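Local structure of translation initiation factor eIF-2B (Pyrococcus horikoshii, 1VB5) at residues Tyr66-Ala69 / Arg70-Val74; Glu164-Asp168 / Ala169-Leu173; Asp252-Trp256 / Lys257-Gly261. The protein probably catalyses the exchange of GDP for GTP on initiation factor 2, acting as the regulatory subunit of archaeal initiation factor 2B. All coordinates share one frame; numbering follows the deposited sequence.

Contact 1: Tyr66-Ala69 / Arg70-Val74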
loop_
_atom_site.group_PDB
_atom_site.type_symbol
_atom_site.label_atom_id
_atom_site.label_comp_id
_atom_site.label_asym_id
_atom_site.label_seq_id
_atom_site.Cartn_x
_atom_site.Cartn_y
_atom_site.Cartn_z
ATOM N N TYR B 66 -12.085 -10.810 22.715
ATOM C CA TYR B 66 -11.972 -12.136 23.310
ATOM C C TYR B 66 -11.625 -12.028 24.800
ATOM O O TYR B 66 -12.197 -12.738 25.626
ATOM C CB TYR B 66 -10.888 -12.950 22.599
ATOM C CG TYR B 66 -10.525 -14.232 23.317
ATOM C CD1 TYR B 66 -11.133 -15.442 22.984
ATOM C CD2 TYR B 66 -9.578 -14.231 24.346
ATOM C CE1 TYR B 66 -10.805 -16.624 23.659
ATOM C CE2 TYR B 66 -9.247 -15.401 25.029
ATOM C CZ TYR B 66 -9.859 -16.588 24.681
ATOM O OH TYR B 66 -9.515 -17.741 25.351
ATOM N N ASN B 67 -10.677 -11.158 25.141
ATOM C CA ASN B 67 -10.294 -10.994 26.536
ATOM C C ASN B 67 -11.418 -10.351 27.351
ATOM O O ASN B 67 -11.566 -10.634 28.535
ATOM C CB ASN B 67 -9.005 -10.178 26.658
ATOM C CG ASN B 67 -7.780 -10.976 26.255
ATOM O OD1 ASN B 67 -7.674 -12.161 26.567
ATOM N ND2 ASN B 67 -6.843 -10.329 25.568
ATOM N N LEU B 68 -12.204 -9.487 26.717
ATOM C CA LEU B 68 -13.324 -8.858 27.406
ATOM C C LEU B 68 -14.301 -9.962 27.794
ATOM O O LEU B 68 -14.779 -10.016 28.929
ATOM C CB LEU B 68 -14.030 -7.849 26.490
ATOM C CG LEU B 68 -15.465 -7.455 26.887
ATOM C CD1 LEU B 68 -15.469 -6.745 28.232
ATOM C CD2 LEU B 68 -16.064 -6.561 25.816
ATOM N N ALA B 69 -14.568 -10.854 26.842
ATOM C CA ALA B 69 -15.491 -11.966 27.043
ATOM C C ALA B 69 -15.097 -12.896 28.188
ATOM O O ALA B 69 -15.958 -13.346 28.944
ATOM C CB ALA B 69 -15.631 -12.762 25.753
ATOM N N ARG B 70 -13.808 -13.195 28.315
ATOM C CA ARG B 70 -13.345 -14.072 29.387
ATOM C C ARG B 70 -13.298 -13.343 30.724
ATOM O O ARG B 70 -13.295 -13.975 31.778
ATOM C CB ARG B 70 -11.948 -14.627 29.082
ATOM C CG ARG B 70 -11.853 -15.464 27.818
ATOM C CD ARG B 70 -12.926 -16.535 27.762
ATOM N NE ARG B 70 -12.689 -17.466 26.661
ATOM C CZ ARG B 70 -13.621 -18.244 26.123
ATOM N NH1 ARG B 70 -14.868 -18.205 26.579
ATOM N NH2 ARG B 70 -13.304 -19.064 25.130
ATOM N N PHE B 71 -13.250 -12.018 30.675
ATOM C CA PHE B 71 -13.201 -11.214 31.890
ATOM C C PHE B 71 -14.567 -11.181 32.573
ATOM O O PHE B 71 -14.658 -11.182 33.801
ATOM C CB PHE B 71 -12.764 -9.789 31.563
ATOM C CG PHE B 71 -12.420 -8.972 32.776
ATOM C CD1 PHE B 71 -11.216 -9.171 33.445
ATOM C CD2 PHE B 71 -13.309 -8.018 33.263
ATOM C CE1 PHE B 71 -10.901 -8.429 34.589
ATOM C CE2 PHE B 71 -13.003 -7.272 34.405
ATOM C CZ PHE B 71 -11.798 -7.478 35.067
ATOM N N ILE B 72 -15.626 -11.143 31.770
ATOM C CA ILE B 72 -16.984 -11.119 32.303
ATOM C C ILE B 72 -17.360 -12.529 32.740
ATOM O O ILE B 72 -17.423 -13.447 31.928
ATOM C CB ILE B 72 -17.997 -10.599 31.248
ATOM C CG1 ILE B 72 -17.962 -9.068 31.193
ATOM C CG2 ILE B 72 -19.412 -11.027 31.621
ATOM C CD1 ILE B 72 -16.593 -8.471 31.075
ATOM N N PRO B 73 -17.612 -12.717 34.043
ATOM C CA PRO B 73 -17.977 -14.029 34.580
ATOM C C PRO B 73 -19.388 -14.469 34.229
ATOM O O PRO B 73 -20.280 -13.641 34.048
ATOM C CB PRO B 73 -17.809 -13.836 36.082
ATOM C CG PRO B 73 -18.273 -12.423 36.264
ATOM C CD PRO B 73 -17.574 -11.706 35.116
ATOM N N VAL B 74 -19.577 -15.779 34.120
ATOM C CA VAL B 74 -20.892 -16.331 33.841
ATOM C C VAL B 74 -21.511 -16.435 35.233
ATOM O O VAL B 74 -21.256 -17.387 35.975
ATOM C CB VAL B 74 -20.792 -17.727 33.196
ATOM C CG1 VAL B 74 -22.181 -18.319 33.014
ATOM C CG2 VAL B 74 -20.086 -17.625 31.847
#
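The last turn of helix 63-71 brings Arg70 over one face of Tyr66, a turn earlier in the chain, and sets Leu68 beside Ile72, where the helix has just ended. Arg70 bends about CB-CG as it passes the Tyr66 ring. Its CG sits over the face, 4.2 Å from the ring centroid, a CH-pi contact made by the aliphatic part of the chain. Because the CG of Tyr66 is anti to its own backbone N (chi1 169°), the arginine passes slantwise over the phenol, whose OH reaches the guanidinium. There Arg70 NE gives Tyr66 OH a weak bond of 3.4 Å, long but almost straight at 178°, with the oxygen at the guanidinium edge and in its plane. The two planes stand 81° apart, so the charged group does not stack on the ring. In the backbone, the helical bond from Arg70 N to Tyr66 O measures 3.2 Å.

This helix belongs to the N-terminal helical bundle, packed between helices 41-58 and 78-106, and its ending is marked by shared backbone bonds. Phe71 N divides itself weakly between Asn67 O and Leu68 O, 3.1 Å from each. Leu68 O also accepts Ile72 N at 3.2 Å. Ile72 is the first residue to leave helical angles, just ahead of Pro73. Arginines from the flanking helices take up carbonyls at this end: Arg84 NH2 bonds Phe71 O and Arg52 NH2 bonds Ile72 O. On the buried side Leu68 and Ile72 run in parallel, and their CD1 methyls meet at 3.5 Å. The amide of Asn67 faces another way, its ND2 bonding the carbonyls of Tyr221 and Phe223.

Contact 2: Glu164-Asp168 / Ala169-Leu173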
loop_
_atom_site.group_PDB
_atom_site.type_symbol
_atom_site.label_atom_id
_atom_site.label_comp_id
_atom_site.label_asym_id
_atom_site.label_seq_id
_atom_site.Cartn_x
_atom_site.Cartn_y
_atom_site.Cartn_z
ATOM N N GLU B 164 2.538 14.596 7.887
ATOM C CA GLU B 164 2.528 14.499 6.436
ATOM C C GLU B 164 1.731 13.235 6.126
ATOM O O GLU B 164 1.934 12.208 6.770
ATOM C CB GLU B 164 3.966 14.353 5.936
ATOM C CG GLU B 164 4.191 14.710 4.487
ATOM C CD GLU B 164 5.651 14.560 4.079
ATOM O OE1 GLU B 164 6.019 15.056 2.992
ATOM O OE2 GLU B 164 6.430 13.942 4.843
ATOM N N VAL B 165 0.814 13.306 5.166
ATOM C CA VAL B 165 0.012 12.141 4.803
ATOM C C VAL B 165 0.470 11.544 3.470
ATOM O O VAL B 165 0.808 12.274 2.543
ATOM C CB VAL B 165 -1.482 12.491 4.650
ATOM C CG1 VAL B 165 -2.294 11.207 4.491
ATOM C CG2 VAL B 165 -1.961 13.291 5.840
ATOM N N ILE B 166 0.477 10.218 3.377
ATOM C CA ILE B 166 0.878 9.538 2.149
ATOM C C ILE B 166 -0.130 8.435 1.843
ATOM O O ILE B 166 -1.014 8.151 2.658
ATOM C CB ILE B 166 2.297 8.894 2.275
ATOM C CG1 ILE B 166 2.284 7.774 3.324
ATOM C CG2 ILE B 166 3.322 9.950 2.658
ATOM C CD1 ILE B 166 3.632 7.046 3.483
ATOM N N THR B 167 -0.019 7.837 0.658
ATOM C CA THR B 167 -0.906 6.734 0.285
ATOM C C THR B 167 -0.220 5.486 0.824
ATOM O O THR B 167 0.978 5.518 1.103
ATOM C CB THR B 167 -1.034 6.601 -1.239
ATOM O OG1 THR B 167 0.257 6.352 -1.796
ATOM C CG2 THR B 167 -1.605 7.883 -1.844
ATOM N N ASP B 168 -0.957 4.387 0.965
ATOM C CA ASP B 168 -0.361 3.160 1.492
ATOM C C ASP B 168 0.831 2.667 0.654
ATOM O O ASP B 168 1.848 2.230 1.198
ATOM C CB ASP B 168 -1.414 2.040 1.583
ATOM C CG ASP B 168 -2.665 2.451 2.376
ATOM O OD1 ASP B 168 -2.623 3.469 3.100
ATOM O OD2 ASP B 168 -3.695 1.741 2.286
ATOM N N ALA B 169 0.710 2.744 -0.667
ATOM C CA ALA B 169 1.771 2.275 -1.551
ATOM C C ALA B 169 3.080 3.060 -1.453
ATOM O O ALA B 169 4.104 2.644 -2.005
ATOM C CB ALA B 169 1.268 2.262 -2.998
ATOM N N GLN B 170 3.062 4.189 -0.747
ATOM C CA GLN B 170 4.269 5.003 -0.601
ATOM C C GLN B 170 5.069 4.700 0.675
ATOM O O GLN B 170 6.111 5.311 0.912
ATOM C CB GLN B 170 3.904 6.490 -0.625
ATOM C CG GLN B 170 3.697 7.093 -2.010
ATOM C CD GLN B 170 3.217 8.537 -1.932
ATOM O OE1 GLN B 170 2.021 8.799 -1.813
ATOM N NE2 GLN B 170 4.150 9.476 -1.974
ATOM N N MET B 171 4.588 3.759 1.485
ATOM C CA MET B 171 5.261 3.409 2.738
ATOM C C MET B 171 6.738 3.067 2.571
ATOM O O MET B 171 7.550 3.395 3.435
ATOM C CB MET B 171 4.537 2.252 3.433
ATOM C CG MET B 171 3.164 2.633 3.945
ATOM S SD MET B 171 2.423 1.386 5.017
ATOM C CE MET B 171 2.133 0.026 3.852
ATOM N N GLY B 172 7.083 2.411 1.467
ATOM C CA GLY B 172 8.472 2.059 1.222
ATOM C C GLY B 172 9.337 3.269 0.920
ATOM O O GLY B 172 10.506 3.317 1.300
ATOM N N LEU B 173 8.775 4.253 0.227
ATOM C CA LEU B 173 9.522 5.462 -0.096
ATOM C C LEU B 173 9.771 6.294 1.156
ATOM O O LEU B 173 10.784 6.979 1.263
ATOM C CB LEU B 173 8.755 6.315 -1.104
ATOM C CG LEU B 173 8.718 5.811 -2.544
ATOM C CD1 LEU B 173 7.556 6.474 -3.274
ATOM C CD2 LEU B 173 10.061 6.105 -3.226
#
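Ile166 holds CG1 between its backbone N and carbonyl carbon (chi1 65°), which swings CD1 against the backbone joining Gln170 to Met171, 3.9 Å from Gln170 C. Thr167 places OG1 in the same way (chi1 60°), and that oxygen lies 3.5 Å from Gln170 CG as the two side chains cross. The contact is the turn by which strand 163-166 passes through a short 3-10 segment into helix 171-175. This strand is the outermost within this chain of the Rossmann-like, mostly parallel sheet, and its Val165 makes backbone hydrogen bonds to the second subunit. Two successive i to i+3 bonds make the turn: Gln170 N to Thr167 O, 3.1 Å, and Met171 N to Asp168 O, 3.2 Å. The carboxylate of Asp168 points back to the loop after strand 136-141, where OD2 bonds Ser144 N. Ala169 of the second subunit packs on Asp168, and Ala198 of that subunit packs on Ala169, so the turn also lies in the dimer interface. Met171 curls around the Asp168 carbonyl, its chain bent at the sulfur, with CG 3.1 Å and CE 3.5 Å from Asp168 O.

Contact 3: Asp252-Trp256 / Lys257-Gly261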
loop_
_atom_site.group_PDB
_atom_site.type_symbol
_atom_site.label_atom_id
_atom_site.label_comp_id
_atom_site.label_asym_id
_atom_site.label_seq_id
_atom_site.Cartn_x
_atom_site.Cartn_y
_atom_site.Cartn_z
ATOM N N ASP B 252 -3.828 -8.046 8.592
ATOM C CA ASP B 252 -2.685 -8.839 8.195
ATOM C C ASP B 252 -1.906 -9.322 9.396
ATOM O O ASP B 252 -2.252 -9.026 10.539
ATOM C CB ASP B 252 -1.756 -8.009 7.318
ATOM C CG ASP B 252 -0.905 -7.003 8.123
ATOM O OD1 ASP B 252 -1.461 -6.127 8.811
ATOM O OD2 ASP B 252 0.337 -7.087 8.051
ATOM N N VAL B 253 -0.828 -10.045 9.111
ATOM C CA VAL B 253 0.035 -10.600 10.140
ATOM C C VAL B 253 1.507 -10.243 9.928
ATOM O O VAL B 253 2.062 -10.451 8.846
ATOM C CB VAL B 253 -0.093 -12.132 10.171
ATOM C CG1 VAL B 253 0.728 -12.700 11.322
ATOM C CG2 VAL B 253 -1.552 -12.522 10.308
ATOM N N THR B 254 2.137 -9.702 10.968
ATOM C CA THR B 254 3.548 -9.356 10.902
ATOM C C THR B 254 4.375 -10.251 11.829
ATOM O O THR B 254 4.126 -10.314 13.038
ATOM C CB THR B 254 3.802 -7.888 11.306
ATOM O OG1 THR B 254 3.117 -7.008 10.405
ATOM C CG2 THR B 254 5.293 -7.584 11.264
ATOM N N PRO B 255 5.365 -10.967 11.270
ATOM C CA PRO B 255 6.223 -11.849 12.071
ATOM C C PRO B 255 6.958 -11.019 13.115
ATOM O O PRO B 255 7.228 -9.835 12.893
ATOM C CB PRO B 255 7.184 -12.433 11.036
ATOM C CG PRO B 255 6.342 -12.446 9.756
ATOM C CD PRO B 255 5.662 -11.096 9.829
ATOM N N TRP B 256 7.299 -11.630 14.244
ATOM C CA TRP B 256 7.998 -10.895 15.291
ATOM C C TRP B 256 9.410 -10.458 14.895
ATOM O O TRP B 256 9.912 -9.462 15.411
ATOM C CB TRP B 256 8.065 -11.715 16.589
ATOM C CG TRP B 256 8.653 -13.093 16.430
ATOM C CD1 TRP B 256 7.966 -14.268 16.321
ATOM C CD2 TRP B 256 10.044 -13.431 16.324
ATOM N NE1 TRP B 256 8.840 -15.315 16.152
ATOM C CE2 TRP B 256 10.121 -14.830 16.150
ATOM C CE3 TRP B 256 11.231 -12.688 16.363
ATOM C CZ2 TRP B 256 11.341 -15.505 16.010
ATOM C CZ3 TRP B 256 12.442 -13.355 16.223
ATOM C CH2 TRP B 256 12.488 -14.751 16.047
ATOM N N LYS B 257 10.048 -11.177 13.969
ATOM C CA LYS B 257 11.417 -10.821 13.591
ATOM C C LYS B 257 11.583 -9.443 12.960
ATOM O O LYS B 257 12.704 -8.997 12.723
ATOM C CB LYS B 257 12.041 -11.903 12.697
ATOM C CG LYS B 257 11.465 -12.059 11.292
ATOM C CD LYS B 257 12.128 -13.260 10.626
ATOM C CE LYS B 257 11.693 -13.469 9.183
ATOM N NZ LYS B 257 12.331 -14.696 8.603
ATOM N N TYR B 258 10.474 -8.765 12.699
ATOM C CA TYR B 258 10.524 -7.420 12.135
ATOM C C TYR B 258 10.091 -6.397 13.192
ATOM O O TYR B 258 9.990 -5.203 12.909
ATOM C CB TYR B 258 9.599 -7.316 10.923
ATOM C CG TYR B 258 9.943 -8.281 9.817
ATOM C CD1 TYR B 258 9.075 -9.315 9.478
ATOM C CD2 TYR B 258 11.136 -8.158 9.105
ATOM C CE1 TYR B 258 9.380 -10.205 8.454
ATOM C CE2 TYR B 258 11.454 -9.042 8.077
ATOM C CZ TYR B 258 10.567 -10.061 7.757
ATOM O OH TYR B 258 10.848 -10.917 6.718
ATOM N N VAL B 259 9.851 -6.875 14.411
ATOM C CA VAL B 259 9.411 -6.023 15.516
ATOM C C VAL B 259 10.497 -5.841 16.578
ATOM O O VAL B 259 10.988 -6.826 17.139
ATOM C CB VAL B 259 8.155 -6.629 16.193
ATOM C CG1 VAL B 259 7.690 -5.742 17.345
ATOM C CG2 VAL B 259 7.037 -6.809 15.160
ATOM N N ARG B 260 10.878 -4.588 16.840
ATOM C CA ARG B 260 11.884 -4.278 17.854
ATOM C C ARG B 260 11.321 -4.648 19.225
ATOM O O ARG B 260 11.974 -5.309 20.029
ATOM C CB ARG B 260 12.211 -2.778 17.886
ATOM C CG ARG B 260 13.217 -2.250 16.874
ATOM C CD ARG B 260 14.596 -2.839 17.068
ATOM N NE ARG B 260 14.679 -4.165 16.476
ATOM C CZ ARG B 260 15.653 -5.028 16.719
ATOM N NH1 ARG B 260 16.637 -4.701 17.549
ATOM N NH2 ARG B 260 15.636 -6.223 16.140
ATOM N N GLY B 261 10.107 -4.181 19.492
ATOM C CA GLY B 261 9.468 -4.459 20.765
ATOM C C GLY B 261 7.998 -4.109 20.746
ATOM O O GLY B 261 7.527 -3.424 19.838
#
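Trp256 O accepts the shortest bond of the turn, from Val259 N at 2.8 Å, with a fairly straight N-H (160°). It closes the 3-10 turn that follows strand 251-254, the outer strand of a small antiparallel sheet, and sends the chain back toward strand 261-264 of the main Rossmann-like sheet. One residue earlier, Tyr258 N reaches Pro255 O in a weak bond of 3.4 Å. Trp256 turns its CG between its backbone N and carbonyl carbon (chi1 54°), which folds the indole over the start of the next residue: CE3 lies 3.1 Å from Lys257 N. Lys257 CB then sits over the six-membered ring, 4.2 Å from its centroid, in a CH-pi contact set toward the rim. The same indole meets Tyr193 at about a right angle and packs on Pro271 and Pro272. With alanine in place of Trp256, Lys257 CB is likely to lose its aromatic support and a gap to open beside those two prolines. Lys257 CG lies over the centre of the Tyr258 ring, 3.9 Å above its plane. Tyr258, buried, packs on Leu205 of helix 200-209, its ring edge-to-face with His208. Thr254 CG2 adds a looser apolar touch, 4.3 Å from Val259 CG2. Pro255 meets the ring of Tyr258 at its edge, CD in the ring plane and 3.9 Å from CD1.

How the contacts relate
Contacts 1, 2 and 3 follow one another along the chain without touching. Contact 1 ends a helix of the N-terminal helical part, while the other two lie in the Rossmann-like part. Its centre is about 38 Å from that of contact 2, across the middle of the chain, and about 27 Å from that of contact 3. Contacts 2 and 3 are closer, about 8 Å between nearest atoms. Both are 3-10 turns leaving a strand, packed on helix 200-209. Strand 163-166 is outermost in the main sheet of this chain, rejoined at strand 261-264 after contact 3. These two reach the second subunit, contact 3 through two residues, whereas contact 1 touches no other chain of the assembly.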